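Local coordinates for protein ferritin (Ulva pertusa, PDB 3VNX) that probably oxidises iron(II) and stores the resulting iron(III) mineral inside a hollow shell built of 24 subunits, at residues Y56-R67 / L109-A117. Sequence-based numbering, arbitrary orientation.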
ATOM      1  N   TYR A  56      11.949  -8.271 -49.243  1.00 45.46           N
ATOM      2  CA  TYR A  56      13.326  -7.939 -49.614  1.00 45.46           C
ATOM      3  C   TYR A  56      13.360  -6.563 -50.288  1.00 43.76           C
ATOM      4  O   TYR A  56      14.235  -5.729 -50.019  1.00 41.53           O
ATOM      5  CB  TYR A  56      13.849  -9.017 -50.558  1.00 43.34           C
ATOM      6  CG  TYR A  56      15.356  -9.248 -50.602  1.00 43.30           C
ATOM      7  CD1 TYR A  56      16.096  -9.422 -49.441  1.00 40.28           C
ATOM      8  CD2 TYR A  56      16.018  -9.358 -51.825  1.00 43.97           C
ATOM      9  CE1 TYR A  56      17.471  -9.671 -49.499  1.00 52.24           C
ATOM     10  CE2 TYR A  56      17.384  -9.599 -51.897  1.00 46.30           C
ATOM     11  CZ  TYR A  56      18.107  -9.761 -50.738  1.00 52.38           C
ATOM     12  OH  TYR A  56      19.465 -10.002 -50.815  1.00 45.69           O
ATOM     13  N   VAL A  57      12.390  -6.330 -51.160  1.00 44.43           N
ATOM     14  CA  VAL A  57      12.253  -5.043 -51.820  1.00 39.28           C
ATOM     15  C   VAL A  57      12.047  -3.951 -50.792  1.00 45.25           C
ATOM     16  O   VAL A  57      12.672  -2.890 -50.867  1.00 44.59           O
ATOM     17  CB  VAL A  57      11.054  -5.037 -52.757  1.00 42.21           C
ATOM     18  CG1 VAL A  57      10.827  -3.638 -53.299  1.00 42.20           C
ATOM     19  CG2 VAL A  57      11.261  -6.041 -53.877  1.00 40.40           C
ATOM     20  N   TYR A  58      11.162  -4.203 -49.829  1.00 42.42           N
ATOM     21  CA  TYR A  58      10.926  -3.219 -48.780  1.00 43.04           C
ATOM     22  C   TYR A  58      12.189  -2.930 -47.985  1.00 47.10           C
ATOM     23  O   TYR A  58      12.423  -1.791 -47.565  1.00 42.30           O
ATOM     24  CB  TYR A  58       9.779  -3.635 -47.865  1.00 39.99           C
ATOM     25  CG  TYR A  58       8.434  -3.325 -48.485  1.00 48.70           C
ATOM     26  CD1 TYR A  58       8.322  -2.334 -49.452  1.00 42.85           C
ATOM     27  CD2 TYR A  58       7.284  -4.017 -48.116  1.00 45.22           C
ATOM     28  CE1 TYR A  58       7.106  -2.035 -50.038  1.00 50.92           C
ATOM     29  CE2 TYR A  58       6.056  -3.724 -48.701  1.00 54.34           C
ATOM     30  CZ  TYR A  58       5.972  -2.725 -49.667  1.00 61.22           C
ATOM     31  OH  TYR A  58       4.765  -2.406 -50.275  1.00 50.24           O
ATOM     32  N   HIS A  59      13.012  -3.962 -47.793  1.00 39.63           N
ATOM     33  CA  HIS A  59      14.262  -3.784 -47.081  1.00 41.61           C
ATOM     34  C   HIS A  59      15.203  -2.883 -47.889  1.00 46.49           C
ATOM     35  O   HIS A  59      15.935  -2.062 -47.324  1.00 39.40           O
ATOM     36  CB  HIS A  59      14.920  -5.127 -46.775  1.00 41.86           C
ATOM     37  CG  HIS A  59      15.758  -5.104 -45.539  1.00 43.76           C
ATOM     38  ND1 HIS A  59      16.300  -6.246 -44.982  1.00 46.33           N
ATOM     39  CD2 HIS A  59      16.135  -4.081 -44.736  1.00 37.25           C
ATOM     40  CE1 HIS A  59      16.982  -5.921 -43.898  1.00 41.42           C
ATOM     41  NE2 HIS A  59      16.902  -4.611 -43.728  1.00 42.10           N
ATOM     42  N   ALA A  60      15.171  -3.022 -49.213  1.00 40.01           N
ATOM     43  CA  ALA A  60      15.990  -2.154 -50.062  1.00 49.01           C
ATOM     44  C   ALA A  60      15.526  -0.687 -49.951  1.00 50.79           C
ATOM     45  O   ALA A  60      16.349   0.242 -49.866  1.00 43.26           O
ATOM     46  CB  ALA A  60      15.978  -2.640 -51.514  1.00 36.76           C
ATOM     47  N   LEU A  61      14.209  -0.487 -49.921  1.00 44.40           N
ATOM     48  CA  LEU A  61      13.656   0.851 -49.783  1.00 43.66           C
ATOM     49  C   LEU A  61      14.129   1.475 -48.490  1.00 46.88           C
ATOM     50  O   LEU A  61      14.471   2.664 -48.426  1.00 49.27           O
ATOM     51  CB  LEU A  61      12.137   0.793 -49.812  1.00 49.50           C
ATOM     52  CG  LEU A  61      11.614   0.721 -51.248  1.00 56.11           C
ATOM     53  CD1 LEU A  61      10.156   0.254 -51.300  1.00 60.49           C
ATOM     54  CD2 LEU A  61      11.789   2.078 -51.914  1.00 50.05           C
ATOM     55  N   HIS A  62      14.171   0.654 -47.453  1.00 47.09           N
ATOM     56  CA  HIS A  62      14.644   1.114 -46.166  1.00 48.99           C
ATOM     57  C   HIS A  62      16.066   1.667 -46.273  1.00 50.59           C
ATOM     58  O   HIS A  62      16.371   2.762 -45.765  1.00 43.86           O
ATOM     59  CB  HIS A  62      14.603  -0.015 -45.142  1.00 37.69           C
ATOM     60  CG  HIS A  62      15.510   0.216 -43.981  1.00 43.81           C
ATOM     61  ND1 HIS A  62      15.194   1.077 -42.950  1.00 43.13           N
ATOM     62  CD2 HIS A  62      16.743  -0.274 -43.700  1.00 49.67           C
ATOM     63  CE1 HIS A  62      16.187   1.094 -42.077  1.00 47.71           C
ATOM     64  NE2 HIS A  62      17.138   0.283 -42.509  1.00 47.92           N
ATOM     65  N   SER A  63      16.943   0.903 -46.920  1.00 46.66           N
ATOM     66  CA  SER A  63      18.336   1.327 -47.019  1.00 53.85           C
ATOM     67  C   SER A  63      18.457   2.607 -47.822  1.00 46.41           C
ATOM     68  O   SER A  63      19.337   3.431 -47.572  1.00 46.71           O
ATOM     69  CB  SER A  63      19.211   0.226 -47.614  1.00 52.47           C
ATOM     70  OG  SER A  63      19.529  -0.729 -46.616  1.00 57.11           O
ATOM     71  N   TYR A  64      17.562   2.782 -48.784  1.00 39.60           N
ATOM     72  CA  TYR A  64      17.596   4.004 -49.566  1.00 46.72           C
ATOM     73  C   TYR A  64      17.322   5.227 -48.665  1.00 44.99           C
ATOM     74  O   TYR A  64      18.102   6.186 -48.650  1.00 38.54           O
ATOM     75  CB  TYR A  64      16.653   3.939 -50.786  1.00 39.24           C
ATOM     76  CG  TYR A  64      16.637   5.246 -51.537  1.00 53.75           C
ATOM     77  CD1 TYR A  64      17.630   5.547 -52.475  1.00 48.16           C
ATOM     78  CD2 TYR A  64      15.660   6.211 -51.274  1.00 49.32           C
ATOM     79  CE1 TYR A  64      17.640   6.755 -53.145  1.00 47.70           C
ATOM     80  CE2 TYR A  64      15.663   7.430 -51.943  1.00 48.42           C
ATOM     81  CZ  TYR A  64      16.654   7.696 -52.876  1.00 52.57           C
ATOM     82  OH  TYR A  64      16.662   8.907 -53.539  1.00 49.13           O
ATOM     83  N   PHE A  65      16.244   5.176 -47.886  1.00 39.96           N
ATOM     84  CA  PHE A  65      15.887   6.304 -47.027  1.00 40.64           C
ATOM     85  C   PHE A  65      16.812   6.478 -45.820  1.00 43.86           C
ATOM     86  O   PHE A  65      16.893   7.570 -45.241  1.00 43.91           O
ATOM     87  CB  PHE A  65      14.415   6.239 -46.617  1.00 48.82           C
ATOM     88  CG  PHE A  65      13.481   6.422 -47.767  1.00 45.95           C
ATOM     89  CD1 PHE A  65      13.202   7.697 -48.251  1.00 50.87           C
ATOM     90  CD2 PHE A  65      12.924   5.324 -48.408  1.00 47.00           C
ATOM     91  CE1 PHE A  65      12.350   7.882 -49.343  1.00 45.36           C
ATOM     92  CE2 PHE A  65      12.079   5.493 -49.490  1.00 45.05           C
ATOM     93  CZ  PHE A  65      11.790   6.781 -49.964  1.00 49.33           C
ATOM     94  N   ALA A  66      17.537   5.417 -45.474  1.00 42.80           N
ATOM     95  CA  ALA A  66      18.584   5.503 -44.455  1.00 43.74           C
ATOM     96  C   ALA A  66      19.818   6.297 -44.906  1.00 48.20           C
ATOM     97  O   ALA A  66      20.606   6.729 -44.066  1.00 44.66           O
ATOM     98  CB  ALA A  66      19.007   4.107 -43.992  1.00 43.53           C
ATOM     99  N   ARG A  67      20.003   6.490 -46.212  1.00 42.43           N
ATOM    100  CA  ARG A  67      21.202   7.208 -46.673  1.00 51.04           C
ATOM    101  C   ARG A  67      21.260   8.628 -46.132  1.00 47.96           C
ATOM    102  O   ARG A  67      20.296   9.375 -46.225  1.00 49.65           O
ATOM    103  CB  ARG A  67      21.274   7.265 -48.190  1.00 52.16           C
ATOM    104  CG  ARG A  67      21.230   5.921 -48.838  1.00 48.27           C
ATOM    105  CD  ARG A  67      21.185   6.094 -50.319  1.00 48.06           C
ATOM    106  NE  ARG A  67      21.309   4.821 -51.013  1.00 53.63           N
ATOM    107  CZ  ARG A  67      21.335   4.700 -52.332  1.00 50.78           C
ATOM    108  NH1 ARG A  67      21.250   5.779 -53.103  1.00 48.49           N
ATOM    109  NH2 ARG A  67      21.447   3.501 -52.878  1.00 47.51           N
ATOM    110  N   LEU A 109      15.504 -15.376 -54.672  1.00 48.29           N
ATOM    111  CA  LEU A 109      15.093 -13.990 -54.578  1.00 44.54           C
ATOM    112  C   LEU A 109      15.984 -13.169 -55.486  1.00 55.17           C
ATOM    113  O   LEU A 109      17.214 -13.184 -55.335  1.00 54.70           O
ATOM    114  CB  LEU A 109      15.212 -13.482 -53.141  1.00 47.57           C
ATOM    115  CG  LEU A 109      14.405 -14.193 -52.047  1.00 51.81           C
ATOM    116  CD1 LEU A 109      14.295 -13.281 -50.836  1.00 48.31           C
ATOM    117  CD2 LEU A 109      13.019 -14.584 -52.539  1.00 45.67           C
ATOM    118  N   ALA A 110      15.366 -12.474 -56.442  1.00 44.88           N
ATOM    119  CA  ALA A 110      16.096 -11.562 -57.315  1.00 45.01           C
ATOM    120  C   ALA A 110      16.582 -10.328 -56.547  1.00 51.00           C
ATOM    121  O   ALA A 110      15.940  -9.886 -55.584  1.00 52.38           O
ATOM    122  CB  ALA A 110      15.219 -11.144 -58.489  1.00 45.62           C
ATOM    123  N   ALA A 111      17.708  -9.772 -56.982  1.00 51.66           N
ATOM    124  CA  ALA A 111      18.199  -8.507 -56.444  1.00 45.05           C
ATOM    125  C   ALA A 111      17.155  -7.437 -56.675  1.00 48.35           C
ATOM    126  O   ALA A 111      16.678  -7.279 -57.801  1.00 50.48           O
ATOM    127  CB  ALA A 111      19.474  -8.123 -57.127  1.00 39.58           C
ATOM    128  N   PRO A 112      16.780  -6.700 -55.609  1.00 57.50           N
ATOM    129  CA  PRO A 112      15.799  -5.609 -55.737  1.00 38.96           C
ATOM    130  C   PRO A 112      16.466  -4.351 -56.257  1.00 49.68           C
ATOM    131  O   PRO A 112      17.694  -4.259 -56.225  1.00 44.80           O
ATOM    132  CB  PRO A 112      15.354  -5.374 -54.296  1.00 44.30           C
ATOM    133  CG  PRO A 112      16.571  -5.738 -53.480  1.00 51.15           C
ATOM    134  CD  PRO A 112      17.231  -6.884 -54.214  1.00 49.30           C
ATOM    135  N   GLU A 113      15.674  -3.406 -56.757  1.00 49.31           N
ATOM    136  CA  GLU A 113      16.167  -2.080 -57.114  0.57 49.77           C
ATOM    137  C   GLU A 113      16.645  -1.362 -55.850  1.00 50.24           C
ATOM    138  O   GLU A 113      16.018  -1.490 -54.798  1.00 48.60           O
ATOM    139  CB  GLU A 113      15.057  -1.270 -57.793  0.57 45.87           C
ATOM    140  CG  GLU A 113      15.429   0.177 -58.073  0.57 45.59           C
ATOM    141  CD  GLU A 113      16.576   0.301 -59.052  0.57 46.06           C
ATOM    142  OE1 GLU A 113      16.397  -0.105 -60.222  0.57 45.98           O
ATOM    143  OE2 GLU A 113      17.652   0.797 -58.656  0.57 41.33           O
ATOM    144  N   MET A 114      17.739  -0.612 -55.942  1.00 43.46           N
ATOM    145  CA  MET A 114      18.268   0.086 -54.772  1.00 48.40           C
ATOM    146  C   MET A 114      18.092   1.602 -54.858  1.00 50.12           C
ATOM    147  O   MET A 114      18.251   2.319 -53.862  1.00 43.45           O
ATOM    148  CB  MET A 114      19.756  -0.236 -54.571  1.00 44.19           C
ATOM    149  CG  MET A 114      20.097  -1.730 -54.658  1.00 58.38           C
ATOM    150  SD  MET A 114      19.230  -2.808 -53.484  1.00 52.48           S
ATOM    151  CE  MET A 114      19.545  -1.959 -51.951  1.00 40.99           C
ATOM    152  N   GLU A 115      17.767   2.086 -56.049  1.00 42.53           N
ATOM    153  CA  GLU A 115      17.773   3.521 -56.314  0.76 47.01           C
ATOM    154  C   GLU A 115      16.368   4.031 -56.498  1.00 43.95           C
ATOM    155  O   GLU A 115      15.583   3.448 -57.249  0.78 40.41           O
ATOM    156  CB  GLU A 115      18.597   3.812 -57.567  1.00 48.97           C
ATOM    157  CG  GLU A 115      20.015   3.320 -57.447  1.00 39.09           C
ATOM    158  CD  GLU A 115      20.735   3.982 -56.298  1.00 53.04           C
ATOM    159  OE1 GLU A 115      21.689   3.370 -55.758  1.00 50.69           O
ATOM    160  OE2 GLU A 115      20.342   5.118 -55.935  1.00 47.95           O
ATOM    161  N   PHE A 116      16.034   5.122 -55.822  1.00 45.89           N
ATOM    162  CA  PHE A 116      14.637   5.564 -55.848  1.00 51.15           C
ATOM    163  C   PHE A 116      14.465   7.064 -56.006  1.00 49.61           C
ATOM    164  O   PHE A 116      13.368   7.594 -55.807  1.00 55.39           O
ATOM    165  CB  PHE A 116      13.858   5.014 -54.640  1.00 45.30           C
ATOM    166  CG  PHE A 116      13.882   3.518 -54.553  1.00 42.35           C
ATOM    167  CD1 PHE A 116      14.811   2.873 -53.753  1.00 41.53           C
ATOM    168  CD2 PHE A 116      13.002   2.753 -55.310  1.00 41.93           C
ATOM    169  CE1 PHE A 116      14.850   1.479 -53.687  1.00 46.48           C
ATOM    170  CE2 PHE A 116      13.032   1.368 -55.256  1.00 43.30           C
ATOM    171  CZ  PHE A 116      13.962   0.726 -54.448  1.00 46.25           C
ATOM    172  N   ALA A 117      15.551   7.735 -56.376  1.00 43.95           N
ATOM    173  CA  ALA A 117      15.482   9.137 -56.746  1.00 50.98           C
ATOM    174  C   ALA A 117      14.502   9.292 -57.908  1.00 57.95           C
ATOM    175  O   ALA A 117      14.395   8.426 -58.778  1.00 56.08           O
ATOM    176  CB  ALA A 117      16.867   9.670 -57.121  1.00 43.54           C
TER
HETATM  177  O   HOH W   1      18.528   0.817 -51.432  1.00 45.86           O
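Phe116 and Tyr64 meet where the long loop of the ferritin four-helix bundle, the one joining helix 73-99 to helix 123-151, runs along the outside of helix 38-66. Tyr64 is the side chain to follow. Its CB sits 3.7 Å from CD1 of Phe116, and CG, anti to the backbone N (chi1 176°), places CD1 and CE1 against the loop backbone, CE1 lying 3.5 Å from Phe116 N, which stands over one face. Over the same face, CD2 and CE2 touch CB of Phe116, whose own ring comes edge to face in an offset pair with planes at 80°. At the tip, OH packs against CA and CB of Ala117. Replacing this tyrosine with an alanine would probably open a gap beneath the loop and leave the Phe116 ring without its edge-to-face partner. Leu61 CD2 rests over the centre of the Phe116 ring, 3.4 Å from the centroid. Further back, Ala60 CB touches both Pro112 CG and Met114 CE, and a water donates to both Ala60 O and Met114 O. Tyr56 lies against Pro112 CD, its OH hydrogen-bonded to Lys107 O of a second subunit. Extended Arg67 forms an end-on, two-nitrogen salt bridge with Glu115: NH1 reaches OE2 at 3.0 Å, and NH2 meets OE1 at 2.9 Å, nearly straight at 173°, from above the carboxylate plane.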